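PDB 6IV9: Cas13d from uncultured Ruminococcus sp, which probably acts as an RNA-guided ribonuclease of a CRISPR system, its two HEPN domains governing both CRISPR RNA maturation and target RNA cleavage. Local coordinates for residues G659-P662 / D663-E667; I724-Y727 / L728-Y732; Y732-V735 / K736-N740. The protein carries 2 engineered substitutions. All blocks are in the same frame, centred on the assembly; numbering follows the deposited sequence.

Contact 1 (G659-P662 / D663-E667); sequences GGIP and DTQIE. With nucleotides of chain B.
With CG2 opposite the backbone N and CG1 folded beside it (chi1 -62°), Ile661 sends its methyl branch at Gln665 and Ile666, just past the turn that joins helix 651-660 to helix 663-673. Ile661 CG2 lies 3.7 Å from Gln665 CB and 3.8 Å from Ile666 CD1. Chi2 of Ile666 (-57°) folds CD1 back onto the Ile661 branch, the two isoleucines meeting at about a right angle. Pro662 sits at the N-cap position of helix 663-673, where its ring offers no side-chain acceptor; its carbonyl O takes the first i to i+4 bond of the helix, from Ile666 N at 3.1 Å (157°), in the carbonyl plane.

On the RNA side, the CD-CG edge of the Pro662 ring sits over one face of the U38 base of chain B, CD 3.5 Å from U38 N3 and CG above N3 and C4. The Ile661 side chain passes the same nucleotide at its ribose, CD1 being 4.0 Å from U38 O2'. Gln665 bends about its CB-CG bond (chi2), and this carries the amide to the sugar of U39 of chain B, where OE1 approaches O4' to 3.1 Å and accepts a weak hydrogen bond, 3.5 Å long, from U39 O2'. Arg668, one turn further along the helix, gives OE1 a stronger partner and should steady the amide.

Away from the RNA, Arg687 of helix 683-696 joins both parts of the turn, forming a salt bridge with the Asp663 carboxylate and a hydrogen bond to the Ile661 carbonyl. This is a tight interhelical turn with proline at the N-cap position of the second helix, here serving as a platform for two consecutive nucleotides of the bound CRISPR RNA.

Contact 2 (I724-Y727 / L728-Y732); sequences IGLY and LTVMY. With nucleotides of chain B.
Tyr727 and Met731, one turn apart, form the denser flank of this helical stretch: Tyr727 CE1 touches Met731 CG at 3.8 Å, and the sulfur stands obliquely off the ring, SD 5.4 Å from its centroid, in a Met-aromatic contact. The ring hydroxyl bonds to the carbonyl of Ile590, while Ile644 and Val647 pack on Met731. Leu726 CD1 and Val730 CG2 run side by side at 3.6 Å beneath helices 651-660 and 683-696, and Ile724 CG2 meets Leu728 CD1 in the same manner.

The looser flank passes Gly725, which is partly exposed, and faces the RNA. With chi1 -60°, Thr729 folds OG1 beside its own backbone N, and both donors reach Gly725 O from opposite faces of the carbonyl plane, OG1 at 2.8 Å and N at 3.0 Å. The methyl CG2 is left to graze the U38 ribose of chain B, 3.9 Å from C4'. A valine here would probably leave Gly725 O with the backbone amide alone and deprive Arg631 of its weak partner OG1.

Such a threonine, bonded back to the carbonyl four residues earlier, is a well-known helix motif, here in the largely buried helix 713-760, on its flank toward the RNA.

Contact 3 (Y732-V735 / K736-N740); sequences YLLV and KNLVN. With nucleotides of chain B.
Lys736 slants across the Tyr732 ring to put one ammonium group among three successive phosphates of the chain B RNA. NZ donates to G36 OP1 at 2.6 Å, to A37 OP2 at 2.7 Å and to U38 OP1 at 2.9 Å. Lys736 CB stands over one face of the Tyr732 ring toward its rim. The first two torsions are extended and lay CD 3.4 Å from Tyr732 OH; the bend at chi3 (75°) then turns CE and NZ to the phosphates. Tyr634, set edge-to-face with Tyr732, also touches Lys736.

Asn737 adds a bridge from the next position. Its ND2 is bonded to Leu733 O, nearly in the amide's own plane, and at 3.2 Å to A37 OP2, so A37 OP2 has two protein donors. Leu733 O is itself gripped twice, by the amide N and the side-chain ND2 of Asn737, from opposite faces of the carbonyl. Beside this, Leu733 CD1 rests 3.6 Å from U38 OP1.

The other side of the helix is apolar: Leu734 CD1 meets Leu738 CD1 at 3.9 Å against helices 835-838 and 848-861, and Val735 crosses Val739 obliquely. Three anionic oxygens converging on one amine would favour a protonated lysine and offset the mutual repulsion of the phosphates, consistent with a binding point that holds the RNA backbone in a sharply gathered path.

In the fold
Contacts 2 and 3 are consecutive turns of helix 713-760, sharing Tyr732, and both are buried; the centre of contact 3 is about 13 Å from the centre of the chain, that of contact 2 about 21 Å. Contact 1 is partly buried, its centre about 25 Å from that of the chain, where helices 651-660 and 663-673 meet. Helix 651-660 also packs on Val730, tying contacts 1 and 2. All three face the same RNA strand with different chemistry: contact 1 offers a proline edge and an amide to base and sugar, contact 2 a threonine methyl to the ribose and the Tyr732 ring edge to a phosphate oxygen, and contact 3 charge and amide hydrogens to phosphates.

Contact 1 (G659-P662 / D663-E667)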
loop_
_atom_site.group_PDB
_atom_site.type_symbol
_atom_site.label_atom_id
_atom_site.label_comp_id
_atom_site.label_asym_id
_atom_site.label_seq_id
_atom_site.Cartn_x
_atom_site.Cartn_y
_atom_site.Cartn_z
ATOM N N GLY A 659 -8.093 -0.918 -22.983
ATOM C CA GLY A 659 -9.090 -2.002 -22.975
ATOM C C GLY A 659 -9.681 -2.219 -21.599
ATOM O O GLY A 659 -10.808 -2.645 -21.511
ATOM N N GLY A 660 -8.863 -2.046 -20.573
ATOM C CA GLY A 660 -9.271 -2.204 -19.170
ATOM C C GLY A 660 -10.131 -1.061 -18.674
ATOM O O GLY A 660 -10.790 -1.215 -17.672
ATOM N N ILE A 661 -10.040 0.085 -19.322
ATOM C CA ILE A 661 -10.830 1.249 -18.854
ATOM C C ILE A 661 -12.295 1.011 -19.205
ATOM O O ILE A 661 -12.567 0.628 -20.324
ATOM C CB ILE A 661 -10.258 2.560 -19.419
ATOM C CG1 ILE A 661 -8.826 2.764 -18.930
ATOM C CG2 ILE A 661 -11.138 3.737 -19.067
ATOM C CD1 ILE A 661 -8.171 3.976 -19.486
ATOM N N PRO A 662 -13.242 1.297 -18.296
ATOM C CA PRO A 662 -14.654 1.080 -18.556
ATOM C C PRO A 662 -15.123 1.894 -19.767
ATOM O O PRO A 662 -14.630 2.936 -20.000
ATOM C CB PRO A 662 -15.341 1.583 -17.286
ATOM C CG PRO A 662 -14.287 1.456 -16.234
ATOM C CD PRO A 662 -12.996 1.767 -16.947
ATOM N N ASP A 663 -16.109 1.359 -20.480
ATOM C CA ASP A 663 -16.632 1.958 -21.730
ATOM C C ASP A 663 -17.157 3.364 -21.453
ATOM O O ASP A 663 -16.896 4.228 -22.258
ATOM C CB ASP A 663 -17.762 1.119 -22.323
ATOM C CG ASP A 663 -17.365 -0.273 -22.768
ATOM O OD1 ASP A 663 -16.192 -0.498 -23.006
ATOM O OD2 ASP A 663 -18.259 -1.100 -22.890
ATOM N N THR A 664 -17.837 3.583 -20.335
ATOM C CA THR A 664 -18.353 4.943 -20.050
ATOM C C THR A 664 -17.182 5.928 -19.947
ATOM O O THR A 664 -17.322 7.024 -20.408
ATOM C CB THR A 664 -19.225 4.969 -18.791
ATOM O OG1 THR A 664 -18.398 4.568 -17.709
ATOM C CG2 THR A 664 -20.403 4.031 -18.880
ATOM N N GLN A 665 -16.085 5.535 -19.319
ATOM C CA GLN A 665 -14.895 6.411 -19.214
ATOM C C GLN A 665 -14.253 6.647 -20.589
ATOM O O GLN A 665 -13.847 7.751 -20.851
ATOM C CB GLN A 665 -13.937 5.910 -18.143
ATOM C CG GLN A 665 -12.901 6.948 -17.750
ATOM C CD GLN A 665 -13.427 8.353 -17.575
ATOM O OE1 GLN A 665 -14.389 8.585 -16.857
ATOM N NE2 GLN A 665 -12.781 9.309 -18.215
ATOM N N ILE A 666 -14.183 5.625 -21.429
ATOM C CA ILE A 666 -13.587 5.796 -22.782
ATOM C C ILE A 666 -14.406 6.845 -23.551
ATOM O O ILE A 666 -13.820 7.672 -24.205
ATOM C CB ILE A 666 -13.522 4.450 -23.521
ATOM C CG1 ILE A 666 -12.484 3.523 -22.898
ATOM C CG2 ILE A 666 -13.274 4.648 -25.002
ATOM C CD1 ILE A 666 -11.105 4.093 -22.857
ATOM N N GLU A 667 -15.724 6.804 -23.429
ATOM C CA GLU A 667 -16.584 7.792 -24.119
ATOM C C GLU A 667 -16.274 9.197 -23.590
ATOM O O GLU A 667 -16.243 10.114 -24.377
ATOM C CB GLU A 667 -18.054 7.421 -23.947
ATOM C CG GLU A 667 -18.421 6.103 -24.592
ATOM C CD GLU A 667 -19.238 6.217 -25.863
ATOM O OE1 GLU A 667 -19.180 7.262 -26.506
ATOM O OE2 GLU A 667 -19.904 5.261 -26.209
ATOM P P U B 39 -9.155 9.156 -13.276
ATOM O OP1 U B 39 -8.491 10.312 -13.835
ATOM O OP2 U B 39 -8.805 8.782 -11.876
ATOM O "O5'" U B 39 -10.728 9.139 -13.353
ATOM C "C5'" U B 39 -11.406 9.694 -14.492
ATOM C "C4'" U B 39 -12.895 9.509 -14.316
ATOM O "O4'" U B 39 -13.199 8.103 -14.087
ATOM C "C3'" U B 39 -13.509 10.189 -13.109
ATOM O "O3'" U B 39 -13.611 11.576 -13.340
ATOM C "C2'" U B 39 -14.813 9.407 -12.953
ATOM O "O2'" U B 39 -15.850 9.622 -13.889
ATOM C "C1'" U B 39 -14.314 7.991 -13.208
ATOM N N1 U B 39 -13.867 7.299 -11.993
ATOM C C2 U B 39 -14.836 6.847 -11.116
ATOM O O2 U B 39 -16.027 7.037 -11.293
ATOM N N3 U B 39 -14.350 6.185 -10.014
ATOM C C4 U B 39 -13.026 5.929 -9.710
ATOM O O4 U B 39 -12.745 5.312 -8.686
ATOM C C5 U B 39 -12.088 6.429 -10.666
ATOM C C6 U B 39 -12.529 7.081 -11.748
ATOM P P U B 38 -6.237 4.569 -10.384
ATOM O OP1 U B 38 -5.029 3.813 -10.461
ATOM O OP2 U B 38 -6.361 5.748 -9.566
ATOM O "O5'" U B 38 -6.548 4.964 -11.892
ATOM C "C5'" U B 38 -7.574 5.846 -12.153
ATOM C "C4'" U B 38 -7.928 5.779 -13.623
ATOM O "O4'" U B 38 -8.272 4.413 -13.952
ATOM C "C3'" U B 38 -9.179 6.578 -13.927
ATOM O "O3'" U B 38 -8.767 7.913 -14.232
ATOM C "C2'" U B 38 -9.770 5.842 -15.129
ATOM O "O2'" U B 38 -9.110 6.168 -16.331
ATOM C "C1'" U B 38 -9.399 4.401 -14.814
ATOM N N1 U B 38 -10.482 3.647 -14.178
ATOM C C2 U B 38 -10.531 2.289 -14.445
ATOM O O2 U B 38 -9.723 1.733 -15.181
ATOM N N3 U B 38 -11.543 1.608 -13.801
ATOM C C4 U B 38 -12.479 2.140 -12.914
ATOM O O4 U B 38 -13.331 1.400 -12.395
ATOM C C5 U B 38 -12.317 3.548 -12.650
ATOM C C6 U B 38 -11.347 4.235 -13.281
#

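Contact 2 (I724-Y727 / L728-Y732)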
loop_
_atom_site.group_PDB
_atom_site.type_symbol
_atom_site.label_atom_id
_atom_site.label_comp_id
_atom_site.label_asym_id
_atom_site.label_seq_id
_atom_site.Cartn_x
_atom_site.Cartn_y
_atom_site.Cartn_z
ATOM N N ILE A 724 -3.313 15.546 -21.998
ATOM C CA ILE A 724 -2.164 15.274 -21.091
ATOM C C ILE A 724 -2.634 14.363 -19.953
ATOM O O ILE A 724 -1.917 13.470 -19.587
ATOM C CB ILE A 724 -1.572 16.592 -20.571
ATOM C CG1 ILE A 724 -0.864 17.357 -21.686
ATOM C CG2 ILE A 724 -0.666 16.346 -19.385
ATOM C CD1 ILE A 724 -0.348 18.698 -21.282
ATOM N N GLY A 725 -3.818 14.620 -19.422
ATOM C CA GLY A 725 -4.294 13.795 -18.306
ATOM C C GLY A 725 -4.449 12.348 -18.717
ATOM O O GLY A 725 -4.093 11.487 -17.957
ATOM N N LEU A 726 -5.028 12.107 -19.884
ATOM C CA LEU A 726 -5.207 10.714 -20.351
ATOM C C LEU A 726 -3.849 10.070 -20.605
ATOM O O LEU A 726 -3.682 8.946 -20.245
ATOM C CB LEU A 726 -6.034 10.705 -21.633
ATOM C CG LEU A 726 -6.085 9.354 -22.337
ATOM C CD1 LEU A 726 -6.704 8.307 -21.441
ATOM C CD2 LEU A 726 -6.845 9.453 -23.631
ATOM N N TYR A 727 -2.937 10.805 -21.223
ATOM C CA TYR A 727 -1.605 10.244 -21.537
ATOM C C TYR A 727 -0.902 9.837 -20.242
ATOM O O TYR A 727 -0.442 8.734 -20.145
ATOM C CB TYR A 727 -0.760 11.285 -22.272
ATOM C CG TYR A 727 0.688 10.915 -22.422
ATOM C CD1 TYR A 727 1.060 9.791 -23.115
ATOM C CD2 TYR A 727 1.688 11.658 -21.837
ATOM C CE1 TYR A 727 2.382 9.430 -23.255
ATOM C CE2 TYR A 727 3.019 11.309 -21.955
ATOM C CZ TYR A 727 3.373 10.188 -22.672
ATOM O OH TYR A 727 4.663 9.808 -22.798
ATOM N N LEU A 728 -0.887 10.720 -19.260
ATOM C CA LEU A 728 -0.217 10.387 -17.981
ATOM C C LEU A 728 -0.921 9.209 -17.300
ATOM O O LEU A 728 -0.245 8.374 -16.754
ATOM C CB LEU A 728 -0.221 11.624 -17.087
ATOM C CG LEU A 728 0.696 12.743 -17.551
ATOM C CD1 LEU A 728 0.579 13.950 -16.649
ATOM C CD2 LEU A 728 2.124 12.261 -17.628
ATOM N N THR A 729 -2.245 9.204 -17.313
ATOM C CA THR A 729 -3.012 8.115 -16.667
ATOM C C THR A 729 -2.689 6.781 -17.338
ATOM O O THR A 729 -2.424 5.836 -16.643
ATOM C CB THR A 729 -4.518 8.372 -16.739
ATOM O OG1 THR A 729 -4.797 9.586 -16.062
ATOM C CG2 THR A 729 -5.327 7.256 -16.127
ATOM N N VAL A 730 -2.674 6.740 -18.655
ATOM C CA VAL A 730 -2.432 5.436 -19.326
ATOM C C VAL A 730 -1.031 4.901 -19.005
ATOM O O VAL A 730 -0.899 3.747 -18.711
ATOM C CB VAL A 730 -2.673 5.569 -20.839
ATOM C CG1 VAL A 730 -2.122 4.391 -21.598
ATOM C CG2 VAL A 730 -4.138 5.793 -21.147
ATOM N N MET A 731 -0.011 5.736 -19.114
ATOM C CA MET A 731 1.369 5.287 -18.816
ATOM C C MET A 731 1.493 4.928 -17.327
ATOM O O MET A 731 2.136 3.973 -17.013
ATOM C CB MET A 731 2.398 6.327 -19.259
ATOM C CG MET A 731 2.297 6.649 -20.734
ATOM S SD MET A 731 2.033 5.233 -21.840
ATOM C CE MET A 731 3.553 4.328 -21.620
ATOM N N TYR A 732 0.862 5.702 -16.460
ATOM C CA TYR A 732 0.912 5.440 -15.003
ATOM C C TYR A 732 0.292 4.072 -14.705
ATOM O O TYR A 732 0.883 3.305 -14.005
ATOM C CB TYR A 732 0.168 6.547 -14.262
ATOM C CG TYR A 732 -0.374 6.178 -12.912
ATOM C CD1 TYR A 732 0.439 6.100 -11.805
ATOM C CD2 TYR A 732 -1.718 5.924 -12.743
ATOM C CE1 TYR A 732 -0.065 5.758 -10.570
ATOM C CE2 TYR A 732 -2.239 5.576 -11.517
ATOM C CZ TYR A 732 -1.408 5.499 -10.425
ATOM O OH TYR A 732 -1.916 5.188 -9.215
ATOM P P U B 38 -6.237 4.569 -10.384
ATOM O OP1 U B 38 -5.029 3.813 -10.461
ATOM O OP2 U B 38 -6.361 5.748 -9.566
ATOM O "O5'" U B 38 -6.548 4.964 -11.892
ATOM C "C5'" U B 38 -7.574 5.846 -12.153
ATOM C "C4'" U B 38 -7.928 5.779 -13.623
ATOM O "O4'" U B 38 -8.272 4.413 -13.952
ATOM C "C3'" U B 38 -9.179 6.578 -13.927
ATOM O "O3'" U B 38 -8.767 7.913 -14.232
ATOM C "C2'" U B 38 -9.770 5.842 -15.129
ATOM O "O2'" U B 38 -9.110 6.168 -16.331
ATOM C "C1'" U B 38 -9.399 4.401 -14.814
ATOM N N1 U B 38 -10.482 3.647 -14.178
ATOM C C2 U B 38 -10.531 2.289 -14.445
ATOM O O2 U B 38 -9.723 1.733 -15.181
ATOM N N3 U B 38 -11.543 1.608 -13.801
ATOM C C4 U B 38 -12.479 2.140 -12.914
ATOM O O4 U B 38 -13.331 1.400 -12.395
ATOM C C5 U B 38 -12.317 3.548 -12.650
ATOM C C6 U B 38 -11.347 4.235 -13.281
#

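Contact 3 (Y732-V735 / K736-N740)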
loop_
_atom_site.group_PDB
_atom_site.type_symbol
_atom_site.label_atom_id
_atom_site.label_comp_id
_atom_site.label_asym_id
_atom_site.label_seq_id
_atom_site.Cartn_x
_atom_site.Cartn_y
_atom_site.Cartn_z
ATOM N N TYR A 732 0.862 5.702 -16.460
ATOM C CA TYR A 732 0.912 5.440 -15.003
ATOM C C TYR A 732 0.292 4.072 -14.705
ATOM O O TYR A 732 0.883 3.305 -14.005
ATOM C CB TYR A 732 0.168 6.547 -14.262
ATOM C CG TYR A 732 -0.374 6.178 -12.912
ATOM C CD1 TYR A 732 0.439 6.100 -11.805
ATOM C CD2 TYR A 732 -1.718 5.924 -12.743
ATOM C CE1 TYR A 732 -0.065 5.758 -10.570
ATOM C CE2 TYR A 732 -2.239 5.576 -11.517
ATOM C CZ TYR A 732 -1.408 5.499 -10.425
ATOM O OH TYR A 732 -1.916 5.188 -9.215
ATOM N N LEU A 733 -0.841 3.770 -15.325
ATOM C CA LEU A 733 -1.540 2.484 -15.078
ATOM C C LEU A 733 -0.596 1.337 -15.457
ATOM O O LEU A 733 -0.510 0.376 -14.728
ATOM C CB LEU A 733 -2.777 2.474 -15.971
ATOM C CG LEU A 733 -4.148 2.546 -15.316
ATOM C CD1 LEU A 733 -4.135 2.986 -13.879
ATOM C CD2 LEU A 733 -5.133 3.323 -16.153
ATOM N N LEU A 734 0.109 1.473 -16.567
ATOM C CA LEU A 734 1.033 0.397 -16.984
ATOM C C LEU A 734 2.176 0.220 -15.978
ATOM O O LEU A 734 2.381 -0.885 -15.536
ATOM C CB LEU A 734 1.598 0.775 -18.352
ATOM C CG LEU A 734 2.751 -0.088 -18.834
ATOM C CD1 LEU A 734 2.293 -1.505 -19.087
ATOM C CD2 LEU A 734 3.386 0.503 -20.070
ATOM N N VAL A 735 2.871 1.298 -15.632
ATOM C CA VAL A 735 4.022 1.192 -14.691
ATOM C C VAL A 735 3.539 0.745 -13.306
ATOM O O VAL A 735 4.115 -0.169 -12.765
ATOM C CB VAL A 735 4.818 2.508 -14.640
ATOM C CG1 VAL A 735 5.935 2.469 -13.624
ATOM C CG2 VAL A 735 5.349 2.893 -16.003
ATOM N N LYS A 736 2.460 1.338 -12.813
ATOM C CA LYS A 736 1.955 0.987 -11.467
ATOM C C LYS A 736 1.592 -0.497 -11.432
ATOM O O LYS A 736 1.956 -1.142 -10.497
ATOM C CB LYS A 736 0.716 1.807 -11.128
ATOM C CG LYS A 736 0.058 1.449 -9.811
ATOM C CD LYS A 736 -1.362 1.878 -9.731
ATOM C CE LYS A 736 -2.287 1.012 -10.541
ATOM N NZ LYS A 736 -3.700 1.284 -10.235
ATOM N N ASN A 737 0.935 -0.998 -12.465
ATOM C CA ASN A 737 0.552 -2.429 -12.475
ATOM C C ASN A 737 1.792 -3.328 -12.448
ATOM O O ASN A 737 1.751 -4.328 -11.783
ATOM C CB ASN A 737 -0.461 -2.750 -13.563
ATOM C CG ASN A 737 -1.856 -2.541 -13.040
ATOM O OD1 ASN A 737 -2.353 -3.361 -12.297
ATOM N ND2 ASN A 737 -2.460 -1.430 -13.388
ATOM N N LEU A 738 2.827 -2.973 -13.193
ATOM C CA LEU A 738 4.080 -3.766 -13.223
ATOM C C LEU A 738 4.814 -3.699 -11.878
ATOM O O LEU A 738 5.343 -4.694 -11.452
ATOM C CB LEU A 738 4.932 -3.290 -14.394
ATOM C CG LEU A 738 4.346 -3.640 -15.757
ATOM C CD1 LEU A 738 5.161 -3.024 -16.874
ATOM C CD2 LEU A 738 4.246 -5.137 -15.918
ATOM N N VAL A 739 4.844 -2.530 -11.252
ATOM C CA VAL A 739 5.484 -2.402 -9.914
ATOM C C VAL A 739 4.713 -3.298 -8.937
ATOM O O VAL A 739 5.329 -3.967 -8.148
ATOM C CB VAL A 739 5.493 -0.936 -9.450
ATOM C CG1 VAL A 739 5.866 -0.808 -7.987
ATOM C CG2 VAL A 739 6.388 -0.077 -10.316
ATOM N N ASN A 740 3.393 -3.295 -9.047
ATOM C CA ASN A 740 2.488 -4.107 -8.196
ATOM C C ASN A 740 2.709 -5.600 -8.450
ATOM O O ASN A 740 2.694 -6.345 -7.514
ATOM C CB ASN A 740 1.034 -3.667 -8.312
ATOM C CG ASN A 740 0.776 -2.316 -7.685
ATOM O OD1 ASN A 740 1.611 -1.785 -6.988
ATOM N ND2 ASN A 740 -0.377 -1.754 -7.952
ATOM P P A B 37 -6.211 -1.325 -12.077
ATOM O OP1 A B 37 -6.118 -1.770 -13.456
ATOM O OP2 A B 37 -4.963 -0.683 -11.521
ATOM O "O5'" A B 37 -7.419 -0.289 -11.956
ATOM C "C5'" A B 37 -7.235 1.025 -12.545
ATOM C "C4'" A B 37 -7.924 2.111 -11.751
ATOM O "O4'" A B 37 -9.339 1.821 -11.710
ATOM C "C3'" A B 37 -7.447 2.248 -10.305
ATOM O "O3'" A B 37 -7.440 3.633 -9.962
ATOM C "C2'" A B 37 -8.510 1.504 -9.506
ATOM O "O2'" A B 37 -8.696 1.965 -8.183
ATOM C "C1'" A B 37 -9.770 1.733 -10.349
ATOM N N9 A B 37 -10.678 0.605 -10.275
ATOM C C8 A B 37 -10.554 -0.606 -10.914
ATOM N N7 A B 37 -11.548 -1.426 -10.678
ATOM C C5 A B 37 -12.348 -0.729 -9.785
ATOM C C6 A B 37 -13.545 -1.056 -9.139
ATOM N N6 A B 37 -14.150 -2.230 -9.280
ATOM N N1 A B 37 -14.093 -0.132 -8.317
ATOM C C2 A B 37 -13.496 1.052 -8.196
ATOM N N3 A B 37 -12.358 1.476 -8.740
ATOM C C4 A B 37 -11.846 0.536 -9.559
ATOM P P U B 38 -6.237 4.569 -10.384
ATOM O OP1 U B 38 -5.029 3.813 -10.461
ATOM O OP2 U B 38 -6.361 5.748 -9.566
ATOM O "O5'" U B 38 -6.548 4.964 -11.892
ATOM C "C5'" U B 38 -7.574 5.846 -12.153
ATOM C "C4'" U B 38 -7.928 5.779 -13.623
ATOM O "O4'" U B 38 -8.272 4.413 -13.952
ATOM C "C3'" U B 38 -9.179 6.578 -13.927
ATOM O "O3'" U B 38 -8.767 7.913 -14.232
ATOM C "C2'" U B 38 -9.770 5.842 -15.129
ATOM O "O2'" U B 38 -9.110 6.168 -16.331
ATOM C "C1'" U B 38 -9.399 4.401 -14.814
ATOM N N1 U B 38 -10.482 3.647 -14.178
ATOM C C2 U B 38 -10.531 2.289 -14.445
ATOM O O2 U B 38 -9.723 1.733 -15.181
ATOM N N3 U B 38 -11.543 1.608 -13.801
ATOM C C4 U B 38 -12.479 2.140 -12.914
ATOM O O4 U B 38 -13.331 1.400 -12.395
ATOM C C5 U B 38 -12.317 3.548 -12.650
ATOM C C6 U B 38 -11.347 4.235 -13.281
ATOM P P G B 36 -5.346 0.483 -6.995
ATOM O OP1 G B 36 -4.093 0.979 -7.644
ATOM O OP2 G B 36 -6.460 1.460 -6.742
ATOM O "O5'" G B 36 -6.089 -0.664 -7.768
ATOM C "C5'" G B 36 -5.335 -1.787 -8.244
ATOM C "C4'" G B 36 -6.265 -2.849 -8.772
ATOM O "O4'" G B 36 -7.118 -3.314 -7.717
ATOM C "C3'" G B 36 -7.203 -2.391 -9.884
ATOM O "O3'" G B 36 -6.650 -2.550 -11.184
ATOM C "C2'" G B 36 -8.410 -3.281 -9.705
ATOM O "O2'" G B 36 -8.195 -4.565 -10.264
ATOM C "C1'" G B 36 -8.414 -3.520 -8.199
ATOM N N9 G B 36 -9.318 -2.628 -7.519
ATOM C C8 G B 36 -9.136 -1.297 -7.233
ATOM N N7 G B 36 -10.170 -0.760 -6.644
ATOM C C5 G B 36 -11.092 -1.785 -6.580
ATOM C C6 G B 36 -12.395 -1.801 -6.046
ATOM O O6 G B 36 -13.015 -0.879 -5.509
ATOM N N1 G B 36 -12.973 -3.054 -6.157
ATOM C C2 G B 36 -12.375 -4.149 -6.719
ATOM N N2 G B 36 -13.089 -5.270 -6.727
ATOM N N3 G B 36 -11.159 -4.147 -7.226
ATOM C C4 G B 36 -10.582 -2.939 -7.125
#